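Local coordinates for hypothetical protein Atu2327 (Agrobacterium tumefaciens, PDB 2O8I) that is of unknown function but, as an OHCU decarboxylase family member, probably decarboxylates OHCU to allantoin in urate breakdown, at residues D136-A139 with A140-F143. Sequence-based numbering, arbitrary orientation.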
loop_
_atom_site.group_PDB
_atom_site.type_symbol
_atom_site.label_atom_id
_atom_site.label_comp_id
_atom_site.label_asym_id
_atom_site.label_seq_id
_atom_site.Cartn_x
_atom_site.Cartn_y
_atom_site.Cartn_z
ATOM N N ASP A 136 2.214 -11.072 -23.179
ATOM C CA ASP A 136 1.816 -11.818 -24.377
ATOM C C ASP A 136 0.711 -12.855 -24.164
ATOM O O ASP A 136 0.318 -13.537 -25.118
ATOM C CB ASP A 136 3.039 -12.488 -25.011
ATOM C CG ASP A 136 3.926 -11.495 -25.768
ATOM O OD1 ASP A 136 3.442 -10.394 -26.177
ATOM O OD2 ASP A 136 5.115 -11.829 -25.969
ATOM N N ASN A 137 0.220 -13.001 -22.939
ATOM C CA ASN A 137 -0.873 -13.925 -22.712
ATOM C C ASN A 137 -2.219 -13.321 -23.096
ATOM O O ASN A 137 -2.297 -12.130 -23.388
ATOM C CB ASN A 137 -0.905 -14.391 -21.254
ATOM C CG ASN A 137 0.337 -15.191 -20.860
ATOM O OD1 ASN A 137 0.602 -15.367 -19.671
ATOM N ND2 ASN A 137 1.104 -15.666 -21.853
ATOM N N ASN A 138 -3.263 -14.144 -23.106
ATOM C CA ASN A 138 -4.603 -13.670 -23.387
ATOM C C ASN A 138 -5.314 -13.427 -22.051
ATOM O O ASN A 138 -4.837 -13.869 -21.001
ATOM C CB ASN A 138 -5.372 -14.674 -24.261
ATOM C CG ASN A 138 -5.662 -15.993 -23.529
ATOM O OD1 ASN A 138 -6.145 -16.001 -22.399
ATOM N ND2 ASN A 138 -5.380 -17.107 -24.178
ATOM N N ALA A 139 -6.458 -12.750 -22.103
ATOM C CA ALA A 139 -7.190 -12.346 -20.910
ATOM C C ALA A 139 -7.445 -13.473 -19.893
ATOM O O ALA A 139 -7.360 -13.234 -18.670
ATOM C CB ALA A 139 -8.509 -11.647 -21.297
ATOM N N ALA A 140 -7.760 -14.677 -20.385
ATOM C CA ALA A 140 -8.050 -15.823 -19.508
ATOM C C ALA A 140 -6.811 -16.343 -18.797
ATOM O O ALA A 140 -6.905 -16.695 -17.623
ATOM C CB ALA A 140 -8.765 -16.967 -20.266
ATOM N N GLN A 141 -5.671 -16.399 -19.484
ATOM C CA GLN A 141 -4.417 -16.861 -18.869
ATOM C C GLN A 141 -3.945 -15.906 -17.768
ATOM O O GLN A 141 -3.665 -16.348 -16.642
ATOM C CB GLN A 141 -3.314 -17.027 -19.897
ATOM C CG GLN A 141 -3.672 -17.910 -21.066
ATOM C CD GLN A 141 -2.641 -17.812 -22.192
ATOM O OE1 GLN A 141 -2.430 -16.753 -22.811
ATOM N NE2 GLN A 141 -1.986 -18.922 -22.453
ATOM N N GLU A 142 -3.891 -14.611 -18.085
ATOM C CA GLU A 142 -3.540 -13.565 -17.121
ATOM C C GLU A 142 -4.474 -13.461 -15.931
ATOM O O GLU A 142 -4.078 -13.027 -14.854
ATOM C CB GLU A 142 -3.463 -12.199 -17.778
ATOM C CG GLU A 142 -2.232 -12.048 -18.479
ATOM C CD GLU A 142 -1.043 -12.402 -17.616
ATOM O OE1 GLU A 142 -0.701 -11.562 -16.734
ATOM O OE2 GLU A 142 -0.453 -13.503 -17.866
ATOM N N PHE A 143 -5.721 -13.826 -16.127
ATOM C CA PHE A 143 -6.641 -13.806 -15.026
ATOM C C PHE A 143 -6.317 -14.978 -14.115
ATOM O O PHE A 143 -6.288 -14.812 -12.900
ATOM C CB PHE A 143 -8.069 -13.858 -15.525
ATOM C CG PHE A 143 -9.073 -13.522 -14.490
ATOM C CD1 PHE A 143 -9.454 -12.207 -14.290
ATOM C CD2 PHE A 143 -9.665 -14.528 -13.734
ATOM C CE1 PHE A 143 -10.405 -11.870 -13.335
ATOM C CE2 PHE A 143 -10.604 -14.214 -12.768
ATOM C CZ PHE A 143 -10.986 -12.873 -12.565
#
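Asn-138 and Gln-141 form a capping box at the start of helix 139-161, each accepting a hydrogen bond from the other's backbone N-H. Asn-138 OD1 takes Gln-141 N at 3.0 Å, the donor tilted 32° from the plane of the carbonyl. Asparagine suits the N-cap because first-turn N-H groups have no earlier helical carbonyl to bond, and its short side chain lets OD1 supply one for Gln-141 N; a chi1 of 67° tucks CG back over the backbone, so that OD1 faces this N-H. In return Asn-138 N donates to Gln-141 OE1 at 2.8 Å, nearly straight and onto a lone pair in the carbonyl plane. Glutamine has the length for this reach, and the two amide planes are inclined by 25°. Regular helix bonding starts at once: Glu-142 N meets Asn-138 O at 3.2 Å, and the more bent Phe-143 N to Ala-139 O bond follows. The buried carboxylate of Glu-142 needs polar partners: OE1 is hydrogen-bonded to Tyr-107 OH and salt-bridged to Arg-134 NE of helix 124-135. The cap thus ends the short loop from that helix, while the apolar ring of Phe-143 suits its place against Arg-56, Leu-57 and Leu-60 of helix 53-62.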